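Local coordinates for protein Exo-arabinanase (Penicillium chrysogenum, PDB 3A72) that probably releases arabinobiose from the non-reducing ends of alpha-1,5-linked L-arabinan chains, as an exo-acting arabinanase of the glycosyl hydrolases, at residues Lys212-Tyr224 and Phe235-Ile248. Numbering follows the deposited sequence.
With AHR (alpha-L-arabinofuranose), chain B.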
loop_
_atom_site.group_PDB
_atom_site.type_symbol
_atom_site.label_atom_id
_atom_site.label_comp_id
_atom_site.label_asym_id
_atom_site.label_seq_id
_atom_site.Cartn_x
_atom_site.Cartn_y
_atom_site.Cartn_z
ATOM N N LYS A 212 4.007 -10.442 -6.790
ATOM C CA LYS A 212 4.304 -11.766 -7.277
ATOM C C LYS A 212 5.398 -11.728 -8.338
ATOM O O LYS A 212 5.364 -10.925 -9.283
ATOM C CB LYS A 212 3.028 -12.392 -7.857
ATOM C CG LYS A 212 3.188 -13.873 -8.136
ATOM C CD LYS A 212 1.884 -14.500 -8.631
ATOM C CE LYS A 212 2.006 -16.024 -8.736
ATOM N NZ LYS A 212 0.753 -16.590 -9.254
ATOM N N LEU A 213 6.367 -12.618 -8.231
ATOM C CA LEU A 213 7.485 -12.706 -9.144
ATOM C C LEU A 213 7.222 -13.752 -10.230
ATOM O O LEU A 213 6.354 -14.636 -10.062
ATOM C CB LEU A 213 8.732 -13.104 -8.341
ATOM C CG LEU A 213 9.086 -12.141 -7.189
ATOM C CD1 LEU A 213 10.383 -12.558 -6.524
ATOM C CD2 LEU A 213 9.139 -10.695 -7.651
ATOM N N PRO A 214 7.934 -13.677 -11.341
ATOM C CA PRO A 214 7.607 -14.534 -12.504
ATOM C C PRO A 214 7.905 -16.013 -12.315
ATOM O O PRO A 214 7.449 -16.803 -13.121
ATOM C CB PRO A 214 8.455 -13.911 -13.641
ATOM C CG PRO A 214 9.618 -13.249 -12.899
ATOM C CD PRO A 214 8.914 -12.631 -11.705
ATOM N N ASN A 215 8.669 -16.378 -11.291
ATOM C CA ASN A 215 8.923 -17.771 -10.973
ATOM C C ASN A 215 7.969 -18.332 -9.923
ATOM O O ASN A 215 8.176 -19.442 -9.448
ATOM C CB ASN A 215 10.356 -17.947 -10.491
ATOM C CG ASN A 215 10.619 -17.266 -9.151
ATOM O OD1 ASN A 215 9.747 -16.513 -8.669
ATOM N ND2 ASN A 215 11.752 -17.541 -8.539
ATOM N N GLY A 216 6.926 -17.593 -9.587
ATOM C CA GLY A 216 5.919 -18.040 -8.628
ATOM C C GLY A 216 6.213 -17.702 -7.189
ATOM O O GLY A 216 5.391 -17.927 -6.322
ATOM N N GLN A 217 7.410 -17.175 -6.894
ATOM C CA GLN A 217 7.621 -16.634 -5.547
ATOM C C GLN A 217 6.879 -15.326 -5.357
ATOM O O GLN A 217 6.678 -14.585 -6.310
ATOM C CB GLN A 217 9.119 -16.362 -5.340
ATOM C CG GLN A 217 9.984 -17.602 -5.304
ATOM C CD GLN A 217 11.417 -17.239 -4.979
ATOM O OE1 GLN A 217 12.092 -16.628 -5.793
ATOM N NE2 GLN A 217 11.836 -17.553 -3.761
ATOM N N TYR A 218 6.483 -15.065 -4.138
ATOM C CA TYR A 218 5.926 -13.787 -3.717
ATOM C C TYR A 218 6.973 -13.072 -2.908
ATOM O O TYR A 218 7.610 -13.649 -2.010
ATOM C CB TYR A 218 4.651 -13.963 -2.886
ATOM C CG TYR A 218 3.505 -14.555 -3.670
ATOM C CD1 TYR A 218 2.488 -13.746 -4.182
ATOM C CD2 TYR A 218 3.433 -15.933 -3.921
ATOM C CE1 TYR A 218 1.429 -14.294 -4.892
ATOM C CE2 TYR A 218 2.377 -16.460 -4.639
ATOM C CZ TYR A 218 1.383 -15.672 -5.131
ATOM O OH TYR A 218 0.346 -16.216 -5.837
ATOM N N PHE A 219 7.151 -11.783 -3.233
ATOM C CA PHE A 219 8.054 -10.844 -2.556
ATOM C C PHE A 219 7.229 -10.002 -1.590
ATOM O O PHE A 219 6.406 -9.197 -2.024
ATOM C CB PHE A 219 8.756 -10.002 -3.609
ATOM C CG PHE A 219 9.720 -8.979 -3.129
ATOM C CD1 PHE A 219 11.068 -9.328 -2.964
ATOM C CD2 PHE A 219 9.356 -7.681 -2.822
ATOM C CE1 PHE A 219 11.967 -8.398 -2.502
ATOM C CE2 PHE A 219 10.272 -6.745 -2.378
ATOM C CZ PHE A 219 11.587 -7.105 -2.220
ATOM N N TYR A 220 7.412 -10.260 -0.316
ATOM C CA TYR A 220 6.684 -9.624 0.793
ATOM C C TYR A 220 7.621 -8.644 1.446
ATOM O O TYR A 220 8.607 -9.097 2.072
ATOM C CB TYR A 220 6.194 -10.729 1.721
ATOM C CG TYR A 220 5.488 -10.334 2.991
ATOM C CD1 TYR A 220 4.103 -10.502 3.122
ATOM C CD2 TYR A 220 6.158 -9.832 4.082
ATOM C CE1 TYR A 220 3.452 -10.143 4.297
ATOM C CE2 TYR A 220 5.525 -9.485 5.246
ATOM C CZ TYR A 220 4.175 -9.643 5.360
ATOM O OH TYR A 220 3.607 -9.308 6.559
ATOM N N VAL A 221 7.393 -7.354 1.340
ATOM C CA VAL A 221 8.280 -6.328 1.859
ATOM C C VAL A 221 7.560 -5.599 2.997
ATOM O O VAL A 221 6.342 -5.452 3.030
ATOM C CB VAL A 221 8.743 -5.382 0.738
ATOM C CG1 VAL A 221 7.640 -4.458 0.231
ATOM C CG2 VAL A 221 9.990 -4.575 1.132
ATOM N N TYR A 222 8.386 -5.126 3.947
ATOM C CA TYR A 222 7.872 -4.446 5.129
ATOM C C TYR A 222 8.963 -3.570 5.715
ATOM O O TYR A 222 10.146 -3.706 5.402
ATOM C CB TYR A 222 7.414 -5.456 6.148
ATOM C CG TYR A 222 8.374 -6.512 6.660
ATOM C CD1 TYR A 222 8.969 -6.421 7.901
ATOM C CD2 TYR A 222 8.633 -7.636 5.890
ATOM C CE1 TYR A 222 9.825 -7.412 8.375
ATOM C CE2 TYR A 222 9.447 -8.655 6.374
ATOM C CZ TYR A 222 10.040 -8.542 7.601
ATOM O OH TYR A 222 10.825 -9.593 8.046
ATOM N N GLU A 223 8.537 -2.616 6.579
ATOM C CA GLU A 223 9.489 -1.920 7.438
ATOM C C GLU A 223 9.652 -2.737 8.697
ATOM O O GLU A 223 8.669 -3.231 9.276
ATOM C CB GLU A 223 9.058 -0.474 7.751
ATOM C CG GLU A 223 7.760 -0.379 8.562
ATOM C CD GLU A 223 7.337 1.028 8.920
ATOM O OE1 GLU A 223 7.791 2.021 8.255
ATOM O OE2 GLU A 223 6.524 1.130 9.879
ATOM N N TYR A 224 10.875 -2.887 9.169
ATOM C CA TYR A 224 11.150 -3.654 10.397
ATOM C C TYR A 224 11.592 -2.618 11.456
ATOM O O TYR A 224 12.769 -2.341 11.584
ATOM C CB TYR A 224 12.142 -4.780 10.133
ATOM C CG TYR A 224 12.472 -5.629 11.319
ATOM C CD1 TYR A 224 11.915 -5.500 12.586
ATOM C CD2 TYR A 224 13.405 -6.633 11.210
ATOM C CE1 TYR A 224 12.225 -6.278 13.641
ATOM C CE2 TYR A 224 13.797 -7.403 12.312
ATOM C CZ TYR A 224 13.189 -7.216 13.512
ATOM O OH TYR A 224 13.624 -7.958 14.577
ATOM N N PHE A 235 13.782 1.808 11.035
ATOM C CA PHE A 235 12.774 1.091 10.241
ATOM C C PHE A 235 13.361 0.613 8.926
ATOM O O PHE A 235 12.798 0.894 7.845
ATOM C CB PHE A 235 11.560 1.995 9.990
ATOM C CG PHE A 235 10.760 2.368 11.207
ATOM C CD1 PHE A 235 9.730 1.565 11.609
ATOM C CD2 PHE A 235 10.978 3.545 11.878
ATOM C CE1 PHE A 235 8.897 1.908 12.704
ATOM C CE2 PHE A 235 10.201 3.885 12.965
ATOM C CZ PHE A 235 9.133 3.090 13.327
ATOM N N PRO A 236 14.436 -0.177 8.933
ATOM C CA PRO A 236 14.987 -0.696 7.656
ATOM C C PRO A 236 14.001 -1.562 6.931
ATOM O O PRO A 236 13.181 -2.283 7.516
ATOM C CB PRO A 236 16.171 -1.538 8.111
ATOM C CG PRO A 236 15.786 -1.952 9.519
ATOM C CD PRO A 236 15.133 -0.728 10.110
ATOM N N LEU A 237 14.116 -1.548 5.600
ATOM C CA LEU A 237 13.285 -2.418 4.783
ATOM C C LEU A 237 13.819 -3.850 4.821
ATOM O O LEU A 237 15.025 -4.113 4.681
ATOM C CB LEU A 237 13.224 -1.940 3.328
ATOM C CG LEU A 237 12.672 -0.528 3.163
ATOM C CD1 LEU A 237 12.428 -0.291 1.669
ATOM C CD2 LEU A 237 11.444 -0.260 4.000
ATOM N N TYR A 238 12.880 -4.786 4.985
ATOM C CA TYR A 238 13.114 -6.233 4.969
ATOM C C TYR A 238 12.135 -6.864 4.020
ATOM O O TYR A 238 11.055 -6.331 3.755
ATOM C CB TYR A 238 12.900 -6.855 6.382
ATOM C CG TYR A 238 14.103 -6.813 7.280
ATOM C CD1 TYR A 238 14.667 -5.630 7.718
ATOM C CD2 TYR A 238 14.688 -7.998 7.699
ATOM C CE1 TYR A 238 15.776 -5.650 8.538
ATOM C CE2 TYR A 238 15.817 -8.035 8.542
ATOM C CZ TYR A 238 16.358 -6.849 8.950
ATOM O OH TYR A 238 17.447 -6.807 9.779
ATOM N N TYR A 239 12.485 -8.055 3.507
ATOM C CA TYR A 239 11.543 -8.833 2.740
ATOM C C TYR A 239 11.662 -10.299 3.099
ATOM O O TYR A 239 12.644 -10.798 3.639
ATOM C CB TYR A 239 11.727 -8.624 1.277
ATOM C CG TYR A 239 13.084 -8.735 0.615
ATOM C CD1 TYR A 239 13.533 -9.934 0.067
ATOM C CD2 TYR A 239 13.886 -7.627 0.506
ATOM C CE1 TYR A 239 14.774 -10.018 -0.562
ATOM C CE2 TYR A 239 15.095 -7.706 -0.159
ATOM C CZ TYR A 239 15.541 -8.877 -0.687
ATOM O OH TYR A 239 16.740 -8.868 -1.384
ATOM N N ARG A 240 10.566 -10.988 2.788
ATOM C CA ARG A 240 10.444 -12.447 2.882
ATOM C C ARG A 240 9.974 -12.943 1.530
ATOM O O ARG A 240 9.215 -12.298 0.827
ATOM C CB ARG A 240 9.479 -12.829 3.984
ATOM C CG ARG A 240 10.056 -12.602 5.361
ATOM C CD ARG A 240 9.065 -12.752 6.464
ATOM N NE ARG A 240 9.622 -12.398 7.771
ATOM C CZ ARG A 240 9.423 -13.048 8.899
ATOM N NH1 ARG A 240 8.685 -14.139 8.984
ATOM N NH2 ARG A 240 9.943 -12.541 10.009
ATOM N N LEU A 241 10.457 -14.151 1.183
ATOM C CA LEU A 241 10.121 -14.795 -0.069
ATOM C C LEU A 241 9.431 -16.114 0.193
ATOM O O LEU A 241 9.969 -16.954 0.957
ATOM C CB LEU A 241 11.418 -15.011 -0.868
ATOM C CG LEU A 241 11.981 -13.681 -1.429
ATOM C CD1 LEU A 241 13.466 -13.664 -1.534
ATOM C CD2 LEU A 241 11.261 -13.367 -2.758
ATOM N N SER A 242 8.290 -16.326 -0.443
ATOM C CA SER A 242 7.515 -17.564 -0.284
ATOM C C SER A 242 6.762 -17.843 -1.541
ATOM O O SER A 242 6.222 -16.894 -2.134
ATOM C CB SER A 242 6.516 -17.440 0.844
ATOM O OG SER A 242 5.790 -18.626 0.979
ATOM N N SER A 243 6.634 -19.114 -1.942
ATOM C CA SER A 243 5.786 -19.467 -3.092
ATOM C C SER A 243 4.368 -19.731 -2.701
ATOM O O SER A 243 3.517 -20.038 -3.538
ATOM C CB SER A 243 6.375 -20.683 -3.804
ATOM O OG SER A 243 7.590 -20.214 -4.437
ATOM N N ASP A 244 3.973 -19.634 -1.469
ATOM C CA ASP A 244 2.680 -19.738 -0.843
ATOM C C ASP A 244 2.362 -18.387 -0.183
ATOM O O ASP A 244 2.932 -18.083 0.856
ATOM C CB ASP A 244 2.606 -20.849 0.172
ATOM C CG ASP A 244 1.269 -21.026 0.799
ATOM O OD1 ASP A 244 0.365 -20.156 0.602
ATOM O OD2 ASP A 244 1.075 -22.042 1.538
ATOM N N PRO A 245 1.465 -17.608 -0.796
ATOM C CA PRO A 245 1.240 -16.257 -0.289
ATOM C C PRO A 245 0.522 -16.248 1.063
ATOM O O PRO A 245 0.412 -15.192 1.687
ATOM C CB PRO A 245 0.415 -15.605 -1.395
ATOM C CG PRO A 245 -0.363 -16.771 -1.969
ATOM C CD PRO A 245 0.611 -17.939 -1.960
ATOM N N GLU A 246 0.027 -17.371 1.517
ATOM C CA GLU A 246 -0.565 -17.504 2.847
ATOM C C GLU A 246 0.452 -18.008 3.912
ATOM O O GLU A 246 0.028 -18.120 5.076
ATOM C CB GLU A 246 -1.775 -18.434 2.806
ATOM C CG GLU A 246 -2.943 -17.829 2.047
ATOM C CD GLU A 246 -4.171 -18.708 1.990
ATOM O OE1 GLU A 246 -4.560 -19.263 3.050
ATOM O OE2 GLU A 246 -4.786 -18.780 0.920
ATOM N N ASN A 247 1.671 -18.299 3.507
ATOM C CA ASN A 247 2.654 -18.786 4.449
ATOM C C ASN A 247 3.878 -17.902 4.373
ATOM O O ASN A 247 4.786 -18.087 3.516
ATOM C CB ASN A 247 3.006 -20.264 4.170
ATOM C CG ASN A 247 3.987 -20.805 5.203
ATOM O OD1 ASN A 247 4.448 -20.097 6.113
ATOM N ND2 ASN A 247 4.282 -22.094 5.087
ATOM N N ILE A 248 3.888 -16.929 5.256
ATOM C CA ILE A 248 4.975 -15.938 5.369
ATOM C C ILE A 248 5.844 -16.203 6.617
ATOM O O ILE A 248 7.062 -15.943 6.606
ATOM C CB ILE A 248 4.371 -14.509 5.422
ATOM C CG1 ILE A 248 3.452 -14.251 4.207
ATOM C CG2 ILE A 248 5.413 -13.441 5.581
ATOM C CD1 ILE A 248 4.156 -14.335 2.839
HETATM O O5 AHR B . 0.777 5.353 11.936
HETATM C C5 AHR B . 0.575 3.903 11.905
HETATM C C4 AHR B . 1.921 3.240 11.976
HETATM O O4 AHR B . 2.609 3.496 10.745
HETATM C C3 AHR B . 1.828 1.723 12.093
HETATM O O3 AHR B . 1.767 1.348 13.480
HETATM C C2 AHR B . 3.140 1.264 11.412
HETATM O O2 AHR B . 3.018 0.012 10.741
HETATM C C1 AHR B . 3.501 2.410 10.468
HETATM O O1 AHR B . 4.827 2.926 10.779
HETATM O O HOH W 1 7.491 -20.854 -7.090
HETATM O O HOH W 2 3.356 -19.611 -6.400
#
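Phe219 packs tightly against Tyr239 between these two antiparallel strands. The CE1 corner of Phe219 comes down over one face of the Tyr239 ring, off toward its rim and 3.3 Å from Tyr239 CG, with the two planes at 37°. Tyr239 takes its ring up between its own N and carbonyl carbon (chi1 50°), which puts it against Phe219 CE1; Tyr239 CB lies over the Phe219 face. On the other face of the sheet, Ile248 CG2 sits squarely above the middle of the Tyr220 ring, 3.8 Å from the centroid. Further along that face, Tyr222 lies back across its neighbour strand, with Tyr238 CB over its ring, 3.5 Å from Tyr222 CZ. Its hydroxyl then accepts from Arg240 NE, 3.1 Å away and close to the guanidinium plane; Tyr198 bonds both Tyr222 OH and Arg240 NH2. Beyond it, Tyr224 turns the edge carrying CD2 onto the centre of the Tyr238 face, an edge-to-face pair with planes at 77°.

Strands 218-225 and 237-242 are the two inner strands of a four-stranded antiparallel sheet, one of six such sheets, as in the six-bladed beta-propeller of the sialidase fold. Seven backbone hydrogen bonds tie the hairpin from Tyr218 to Tyr224. Near the ligand end Glu223 reaches the bound arabinofuranose, its OE2 accepting from sugar O1 at 2.6 Å, while Ser267 N bonds OE1 and Phe235 CD1 rests 3.6 Å from Glu223 CD.

The far end is looser and wet. Tyr218 is still held there, between Pro245 CB over one face and Lys212 CG over the other, but water bridges Gly216 and Ser243 as well: one water donates to both Gly216 O and Ser243 O, and another links Asn215 O to Ser243 OG, 2.7 Å from that hydroxyl.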